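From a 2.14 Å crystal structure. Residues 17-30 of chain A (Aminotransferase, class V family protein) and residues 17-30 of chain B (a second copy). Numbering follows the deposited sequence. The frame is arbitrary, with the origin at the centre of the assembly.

Chain A (17-30) PLECLERAAAEMTN
Chain B, residues 17-30: PLECLERAAAEMTN

How do the two copies lie against each other? Each stretch begins with a proline at the N-cap, Pro17, and enters a helix at Leu18; in chain A the helix runs to Ala26(A), and Glu27(A) leaves helical angles at -107/21. The helices run in opposite directions, in a nearly twofold register: the CA atoms of Ala25(A) and Ala25(B) lie 4.2 Å apart, while Leu21(A) CA to Thr29(B) CA and Thr29(A) CA to Leu21(B) CA are each 6.1 Å. Together the stretches bury 573 Å², with no hydrogen bond between them, so the contact rests on apolar packing.

Why does alanine suit the crossing point? With only a methyl group, it lets the backbones come close. Ala25(A) CB sits 3.3 Å from Ala25(B) O and 4.3 Å from Ala25(B) CB. The same methyl meets Met28(B) CB at 3.8 Å, and Met28(A) CB answers with Ala25(B) CB at 3.9 Å. Ala26 on each chain points away and takes no part.

How do the methionines fill the space beside the alanines? Both point toward the other stretch and share one conformation, t at chi1, then p at chi2 and p at chi3, with angles of 179°, 60° and 67° in Met28(A) and -174°, 67° and 80° in Met28(B). The folded chains bring Met28(A) CE to 3.2 Å from Met28(B) CE, a tight approach between methyls. Nearer the backbone, Met28(A) CG lies 3.2 Å from Leu21(B) O, and Met28(B) CG 3.4 Å from Leu21(A) O. These carbonyls already accept helical bonds from Ala25(A) N and Ala25(B) N, so the methylenes pack against them without leaving them unpaired. Flexible, unbranched and apolar, methionine suits this buried, winding path.

What closes the flanks? Leu21 is m, t in both chains and points toward its partner; Met28(A) SD reaches Leu21(B) CD2 at 3.9 Å, and Leu21(A) CB reaches Met28(B) CG at 4.0 Å. Thr29, with chi1 p (73° in A, 69° in B), offers its methyl: Thr29(B) CG2 is 3.7 Å from Leu18(A) CD1, and Thr29(A) CG2 is 3.8 Å from Leu18(B) CD1. Leu18 starts sideways, but its t, p rotamer carries its end nearer. Glu22 points away, yet Glu22(A) CG still comes within 4.2 Å of Thr29(B) CG2, its m, t chain leaving the carboxylate in an exposed setting. Glu19 and Arg23 pair within their own helices, outside the contact.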

ATOM      1  N   PRO A  17      12.860  -0.088 -15.460  1.00 16.03           N
ATOM      2  CA  PRO A  17      14.160  -0.437 -16.049  1.00 16.48           C
ATOM      3  C   PRO A  17      14.488  -1.917 -15.873  1.00 17.47           C
ATOM      4  O   PRO A  17      14.373  -2.441 -14.761  1.00 16.53           O
ATOM      5  CB  PRO A  17      15.145   0.444 -15.268  1.00 16.49           C
ATOM      6  CG  PRO A  17      14.331   1.585 -14.791  1.00 16.26           C
ATOM      7  CD  PRO A  17      12.999   0.985 -14.457  1.00 16.11           C
ATOM      8  N   LEU A  18      14.861  -2.591 -16.967  1.00 18.94           N
ATOM      9  CA  LEU A  18      15.150  -4.031 -16.926  1.00 19.85           C
ATOM     10  C   LEU A  18      16.265  -4.364 -15.924  1.00 20.44           C
ATOM     11  O   LEU A  18      16.172  -5.358 -15.202  1.00 21.21           O
ATOM     12  CB  LEU A  18      15.505  -4.556 -18.324  1.00 20.15           C
ATOM     13  CG  LEU A  18      15.721  -6.065 -18.489  1.00 20.30           C
ATOM     14  CD1 LEU A  18      14.547  -6.880 -17.964  1.00 20.65           C
ATOM     15  CD2 LEU A  18      15.983  -6.394 -19.949  1.00 20.69           C
ATOM     16  N   GLU A  19      17.285  -3.510 -15.870  1.00 21.44           N
ATOM     17  CA  GLU A  19      18.380  -3.615 -14.891  1.00 22.48           C
ATOM     18  C   GLU A  19      17.848  -3.724 -13.458  1.00 20.75           C
ATOM     19  O   GLU A  19      18.368  -4.499 -12.665  1.00 20.72           O
ATOM     20  CB  GLU A  19      19.300  -2.384 -14.949  1.00 25.00           C
ATOM     21  CG  GLU A  19      20.066  -2.149 -16.248  1.00 27.06           C
ATOM     22  CD  GLU A  19      20.600  -0.719 -16.339  1.00 29.20           C
ATOM     23  OE1 GLU A  19      20.159   0.041 -17.234  1.00 29.65           O
ATOM     24  OE2 GLU A  19      21.445  -0.346 -15.491  1.00 31.12           O
ATOM     25  N   CYS A  20      16.838  -2.922 -13.133  1.00 18.77           N
ATOM     26  CA  CYS A  20      16.227  -2.949 -11.808  1.00 17.95           C
ATOM     27  C   CYS A  20      15.488  -4.262 -11.553  1.00 17.55           C
ATOM     28  O   CYS A  20      15.584  -4.833 -10.469  1.00 17.38           O
ATOM     29  CB  CYS A  20      15.299  -1.753 -11.611  1.00 17.55           C
ATOM     30  SG  CYS A  20      16.161  -0.163 -11.629  1.00 17.43           S
ATOM     31  N   LEU A  21      14.781  -4.759 -12.561  1.00 17.04           N
ATOM     32  CA  LEU A  21      14.117  -6.057 -12.448  1.00 16.65           C
ATOM     33  C   LEU A  21      15.158  -7.176 -12.267  1.00 17.38           C
ATOM     34  O   LEU A  21      14.996  -8.061 -11.419  1.00 16.83           O
ATOM     35  CB  LEU A  21      13.222  -6.316 -13.664  1.00 16.34           C
ATOM     36  CG  LEU A  21      12.073  -5.328 -13.904  1.00 16.20           C
ATOM     37  CD1 LEU A  21      11.505  -5.481 -15.307  1.00 16.49           C
ATOM     38  CD2 LEU A  21      10.974  -5.470 -12.857  1.00 16.15           C
ATOM     39  N   GLU A  22      16.240  -7.113 -13.044  1.00 18.79           N
ATOM     40  CA  GLU A  22      17.314  -8.114 -12.960  1.00 19.47           C
ATOM     41  C   GLU A  22      18.043  -8.076 -11.615  1.00 19.92           C
ATOM     42  O   GLU A  22      18.322  -9.126 -11.039  1.00 19.90           O
ATOM     43  CB  GLU A  22      18.305  -7.937 -14.112  1.00 20.40           C
ATOM     44  CG  GLU A  22      17.693  -8.313 -15.452  1.00 21.38           C
ATOM     45  CD  GLU A  22      18.549  -7.951 -16.650  1.00 22.87           C
ATOM     46  OE1 GLU A  22      19.413  -7.050 -16.543  1.00 23.79           O
ATOM     47  OE2 GLU A  22      18.330  -8.572 -17.712  1.00 23.57           O
ATOM     48  N   ARG A  23      18.344  -6.871 -11.127  1.00 20.60           N
ATOM     49  CA  ARG A  23      18.945  -6.683  -9.800  1.00 21.70           C
ATOM     50  C   ARG A  23      18.047  -7.260  -8.693  1.00 21.05           C
ATOM     51  O   ARG A  23      18.525  -7.981  -7.818  1.00 20.37           O
ATOM     52  CB  ARG A  23      19.248  -5.198  -9.526  1.00 22.72           C
ATOM     53  CG  ARG A  23      20.445  -4.651 -10.299  1.00 24.38           C
ATOM     54  CD  ARG A  23      20.424  -3.126 -10.448  1.00 25.42           C
ATOM     55  NE  ARG A  23      21.447  -2.654 -11.393  1.00 27.01           N
ATOM     56  CZ  ARG A  23      21.613  -1.391 -11.801  1.00 27.80           C
ATOM     57  NH1 ARG A  23      20.826  -0.409 -11.367  1.00 27.70           N
ATOM     58  NH2 ARG A  23      22.583  -1.103 -12.667  1.00 29.02           N
ATOM     59  N   ALA A  24      16.751  -6.962  -8.752  1.00 20.61           N
ATOM     60  CA  ALA A  24      15.793  -7.471  -7.756  1.00 20.08           C
ATOM     61  C   ALA A  24      15.680  -8.993  -7.750  1.00 19.81           C
ATOM     62  O   ALA A  24      15.648  -9.614  -6.684  1.00 19.33           O
ATOM     63  CB  ALA A  24      14.424  -6.850  -7.973  1.00 20.42           C
ATOM     64  N   ALA A  25      15.622  -9.589  -8.935  1.00 19.81           N
ATOM     65  CA  ALA A  25      15.566 -11.049  -9.061  1.00 20.18           C
ATOM     66  C   ALA A  25      16.846 -11.735  -8.552  1.00 20.95           C
ATOM     67  O   ALA A  25      16.767 -12.754  -7.856  1.00 21.92           O
ATOM     68  CB  ALA A  25      15.293 -11.449 -10.502  1.00 20.20           C
ATOM     69  N   ALA A  26      18.008 -11.170  -8.878  1.00 20.49           N
ATOM     70  CA  ALA A  26      19.298 -11.753  -8.476  1.00 20.96           C
ATOM     71  C   ALA A  26      19.531 -11.816  -6.954  1.00 21.08           C
ATOM     72  O   ALA A  26      20.211 -12.718  -6.482  1.00 19.86           O
ATOM     73  CB  ALA A  26      20.450 -11.019  -9.149  1.00 20.91           C
ATOM     74  N   GLU A  27      18.983 -10.864  -6.200  1.00 21.58           N
ATOM     75  CA  GLU A  27      19.115 -10.862  -4.735  1.00 22.14           C
ATOM     76  C   GLU A  27      17.809 -11.241  -4.003  1.00 22.28           C
ATOM     77  O   GLU A  27      17.669 -10.969  -2.807  1.00 22.82           O
ATOM     78  CB  GLU A  27      19.658  -9.501  -4.264  1.00 22.78           C
ATOM     79  CG  GLU A  27      18.672  -8.332  -4.302  1.00 23.08           C
ATOM     80  CD  GLU A  27      19.338  -6.960  -4.241  1.00 23.72           C
ATOM     81  OE1 GLU A  27      18.624  -5.957  -4.433  1.00 24.65           O
ATOM     82  OE2 GLU A  27      20.562  -6.858  -4.009  1.00 24.00           O
ATOM     83  N   MET A  28      16.889 -11.912  -4.702  1.00 22.16           N
ATOM     84  CA  MET A  28      15.534 -12.166  -4.189  1.00 22.15           C
ATOM     85  C   MET A  28      15.502 -13.086  -2.970  1.00 22.09           C
ATOM     86  O   MET A  28      14.655 -12.909  -2.101  1.00 21.86           O
ATOM     87  CB  MET A  28      14.639 -12.739  -5.299  1.00 22.29           C
ATOM     88  CG  MET A  28      13.199 -13.077  -4.912  1.00 22.70           C
ATOM     89  SD  MET A  28      12.223 -11.690  -4.294  1.00 23.59           S
ATOM     90  CE  MET A  28      12.125 -10.707  -5.779  1.00 22.86           C
ATOM     91  N   THR A  29      16.405 -14.063  -2.915  1.00 22.48           N
ATOM     92  CA  THR A  29      16.475 -15.006  -1.789  1.00 22.71           C
ATOM     93  C   THR A  29      17.473 -14.587  -0.709  1.00 23.15           C
ATOM     94  O   THR A  29      17.410 -15.081   0.423  1.00 23.65           O
ATOM     95  CB  THR A  29      16.819 -16.437  -2.262  1.00 22.23           C
ATOM     96  OG1 THR A  29      18.193 -16.507  -2.651  1.00 22.10           O
ATOM     97  CG2 THR A  29      15.944 -16.844  -3.431  1.00 22.40           C
ATOM     98  N   ASN A  30      18.395 -13.689  -1.053  1.00 23.90           N
ATOM     99  CA  ASN A  30      19.394 -13.221  -0.109  1.00 24.39           C
ATOM    100  C   ASN A  30      19.814 -11.790  -0.410  1.00 24.79           C
ATOM    101  O   ASN A  30      20.614 -11.542  -1.322  1.00 24.15           O
ATOM    102  CB  ASN A  30      20.607 -14.159  -0.109  1.00 25.50           C
ATOM    103  CG  ASN A  30      21.437 -14.030   1.155  1.00 26.22           C
ATOM    104  OD1 ASN A  30      21.609 -12.930   1.691  1.00 26.38           O
ATOM    105  ND2 ASN A  30      21.944 -15.155   1.653  1.00 26.99           N
TER
ATOM    106  N   PRO B  17       7.907 -18.703   2.088  1.00 22.26           N
ATOM    107  CA  PRO B  17       8.448 -19.952   1.526  1.00 23.14           C
ATOM    108  C   PRO B  17       9.481 -19.682   0.426  1.00 23.99           C
ATOM    109  O   PRO B  17       9.242 -18.840  -0.439  1.00 23.78           O
ATOM    110  CB  PRO B  17       7.210 -20.663   0.962  1.00 23.05           C
ATOM    111  CG  PRO B  17       6.048 -20.047   1.659  1.00 22.74           C
ATOM    112  CD  PRO B  17       6.443 -18.625   1.935  1.00 22.59           C
ATOM    113  N   LEU B  18      10.619 -20.377   0.493  1.00 25.30           N
ATOM    114  CA  LEU B  18      11.724 -20.199  -0.455  1.00 26.76           C
ATOM    115  C   LEU B  18      11.296 -20.421  -1.902  1.00 27.33           C
ATOM    116  O   LEU B  18      11.735 -19.691  -2.790  1.00 27.91           O
ATOM    117  CB  LEU B  18      12.901 -21.130  -0.101  1.00 27.06           C
ATOM    118  CG  LEU B  18      14.149 -21.084  -0.993  1.00 27.26           C
ATOM    119  CD1 LEU B  18      14.664 -19.664  -1.193  1.00 27.25           C
ATOM    120  CD2 LEU B  18      15.240 -21.966  -0.405  1.00 27.89           C
ATOM    121  N   GLU B  19      10.440 -21.420  -2.122  1.00 27.83           N
ATOM    122  CA  GLU B  19       9.843 -21.687  -3.436  1.00 28.56           C
ATOM    123  C   GLU B  19       9.162 -20.448  -4.044  1.00 26.93           C
ATOM    124  O   GLU B  19       9.274 -20.206  -5.243  1.00 25.98           O
ATOM    125  CB  GLU B  19       8.820 -22.832  -3.338  1.00 30.47           C
ATOM    126  CG  GLU B  19       8.357 -23.373  -4.689  1.00 32.97           C
ATOM    127  CD  GLU B  19       7.238 -24.402  -4.591  1.00 34.60           C
ATOM    128  OE1 GLU B  19       6.875 -24.823  -3.472  1.00 36.78           O
ATOM    129  OE2 GLU B  19       6.716 -24.799  -5.654  1.00 37.12           O
ATOM    130  N   CYS B  20       8.444 -19.685  -3.221  1.00 25.73           N
ATOM    131  CA  CYS B  20       7.752 -18.482  -3.702  1.00 24.50           C
ATOM    132  C   CYS B  20       8.743 -17.394  -4.115  1.00 22.64           C
ATOM    133  O   CYS B  20       8.579 -16.761  -5.159  1.00 21.70           O
ATOM    134  CB  CYS B  20       6.772 -17.960  -2.649  1.00 25.03           C
ATOM    135  SG  CYS B  20       5.505 -19.164  -2.176  1.00 25.89           S
ATOM    136  N   LEU B  21       9.777 -17.191  -3.308  1.00 22.11           N
ATOM    137  CA  LEU B  21      10.862 -16.279  -3.674  1.00 22.23           C
ATOM    138  C   LEU B  21      11.526 -16.688  -5.002  1.00 22.89           C
ATOM    139  O   LEU B  21      11.812 -15.825  -5.833  1.00 21.80           O
ATOM    140  CB  LEU B  21      11.915 -16.199  -2.566  1.00 22.01           C
ATOM    141  CG  LEU B  21      11.491 -15.546  -1.243  1.00 21.68           C
ATOM    142  CD1 LEU B  21      12.552 -15.769  -0.185  1.00 21.34           C
ATOM    143  CD2 LEU B  21      11.224 -14.058  -1.425  1.00 21.80           C
ATOM    144  N   GLU B  22      11.743 -17.991  -5.199  1.00 23.42           N
ATOM    145  CA  GLU B  22      12.391 -18.504  -6.426  1.00 25.04           C
ATOM    146  C   GLU B  22      11.521 -18.339  -7.668  1.00 25.43           C
ATOM    147  O   GLU B  22      12.037 -18.014  -8.737  1.00 25.76           O
ATOM    148  CB  GLU B  22      12.805 -19.975  -6.271  1.00 25.27           C
ATOM    149  CG  GLU B  22      14.009 -20.168  -5.356  1.00 26.25           C
ATOM    150  CD  GLU B  22      14.417 -21.622  -5.179  1.00 27.08           C
ATOM    151  OE1 GLU B  22      13.762 -22.521  -5.750  1.00 28.64           O
ATOM    152  OE2 GLU B  22      15.409 -21.868  -4.462  1.00 27.38           O
ATOM    153  N   ARG B  23      10.215 -18.569  -7.527  1.00 25.98           N
ATOM    154  CA  ARG B  23       9.274 -18.352  -8.629  1.00 27.32           C
ATOM    155  C   ARG B  23       9.184 -16.872  -9.008  1.00 25.96           C
ATOM    156  O   ARG B  23       9.088 -16.550 -10.187  1.00 25.98           O
ATOM    157  CB  ARG B  23       7.877 -18.881  -8.283  1.00 29.72           C
ATOM    158  CG  ARG B  23       7.754 -20.399  -8.321  1.00 32.62           C
ATOM    159  CD  ARG B  23       6.532 -20.862  -7.545  1.00 34.79           C
ATOM    160  NE  ARG B  23       6.198 -22.271  -7.773  1.00 37.87           N
ATOM    161  CZ  ARG B  23       5.425 -22.746  -8.759  1.00 39.33           C
ATOM    162  NH1 ARG B  23       4.875 -21.943  -9.675  1.00 39.76           N
ATOM    163  NH2 ARG B  23       5.196 -24.057  -8.830  1.00 39.60           N
ATOM    164  N   ALA B  24       9.209 -15.991  -8.008  1.00 24.09           N
ATOM    165  CA  ALA B  24       9.153 -14.547  -8.238  1.00 22.98           C
ATOM    166  C   ALA B  24      10.417 -14.056  -8.934  1.00 22.67           C
ATOM    167  O   ALA B  24      10.338 -13.253  -9.868  1.00 21.34           O
ATOM    168  CB  ALA B  24       8.938 -13.797  -6.928  1.00 22.74           C
ATOM    169  N   ALA B  25      11.572 -14.539  -8.474  1.00 21.97           N
ATOM    170  CA  ALA B  25      12.855 -14.259  -9.119  1.00 22.81           C
ATOM    171  C   ALA B  25      12.850 -14.652 -10.599  1.00 22.94           C
ATOM    172  O   ALA B  25      13.191 -13.842 -11.459  1.00 23.04           O
ATOM    173  CB  ALA B  25      13.983 -14.978  -8.391  1.00 23.06           C
ATOM    174  N   ALA B  26      12.425 -15.884 -10.874  1.00 23.56           N
ATOM    175  CA  ALA B  26      12.428 -16.447 -12.231  1.00 23.94           C
ATOM    176  C   ALA B  26      11.370 -15.853 -13.174  1.00 24.07           C
ATOM    177  O   ALA B  26      11.534 -15.913 -14.388  1.00 23.69           O
ATOM    178  CB  ALA B  26      12.263 -17.958 -12.159  1.00 24.24           C
ATOM    179  N   GLU B  27      10.285 -15.313 -12.613  1.00 24.32           N
ATOM    180  CA  GLU B  27       9.227 -14.640 -13.383  1.00 24.28           C
ATOM    181  C   GLU B  27       9.413 -13.119 -13.522  1.00 22.92           C
ATOM    182  O   GLU B  27       8.614 -12.459 -14.195  1.00 22.16           O
ATOM    183  CB  GLU B  27       7.872 -14.866 -12.703  1.00 25.85           C
ATOM    184  CG  GLU B  27       7.291 -16.250 -12.895  1.00 27.76           C
ATOM    185  CD  GLU B  27       5.919 -16.390 -12.271  1.00 28.68           C
ATOM    186  OE1 GLU B  27       5.646 -15.755 -11.223  1.00 29.40           O
ATOM    187  OE2 GLU B  27       5.106 -17.146 -12.836  1.00 31.45           O
ATOM    188  N   MET B  28      10.448 -12.569 -12.895  1.00 21.70           N
ATOM    189  CA  MET B  28      10.524 -11.128 -12.641  1.00 22.07           C
ATOM    190  C   MET B  28      10.500 -10.268 -13.912  1.00 21.43           C
ATOM    191  O   MET B  28       9.836  -9.244 -13.925  1.00 20.92           O
ATOM    192  CB  MET B  28      11.766 -10.793 -11.799  1.00 22.34           C
ATOM    193  CG  MET B  28      11.864  -9.341 -11.347  1.00 23.06           C
ATOM    194  SD  MET B  28      10.583  -8.879 -10.167  1.00 23.23           S
ATOM    195  CE  MET B  28      11.326  -9.577  -8.694  1.00 22.27           C
ATOM    196  N   THR B  29      11.207 -10.687 -14.960  1.00 20.90           N
ATOM    197  CA  THR B  29      11.290  -9.922 -16.214  1.00 21.08           C
ATOM    198  C   THR B  29      10.181 -10.287 -17.215  1.00 21.70           C
ATOM    199  O   THR B  29       9.940  -9.549 -18.181  1.00 21.68           O
ATOM    200  CB  THR B  29      12.648 -10.133 -16.917  1.00 21.26           C
ATOM    201  OG1 THR B  29      12.744 -11.479 -17.405  1.00 21.44           O
ATOM    202  CG2 THR B  29      13.808  -9.866 -15.970  1.00 21.61           C
ATOM    203  N   ASN B  30       9.530 -11.428 -17.000  1.00 22.25           N
ATOM    204  CA  ASN B  30       8.542 -11.943 -17.935  1.00 22.77           C
ATOM    205  C   ASN B  30       7.551 -12.872 -17.224  1.00 22.38           C
ATOM    206  O   ASN B  30       7.876 -14.007 -16.908  1.00 21.40           O
ATOM    207  CB  ASN B  30       9.276 -12.645 -19.088  1.00 24.25           C
ATOM    208  CG  ASN B  30       8.359 -13.450 -20.001  1.00 25.46           C
ATOM    209  OD1 ASN B  30       8.724 -14.544 -20.433  1.00 28.14           O
ATOM    210  ND2 ASN B  30       7.183 -12.930 -20.302  1.00 24.84           N
TER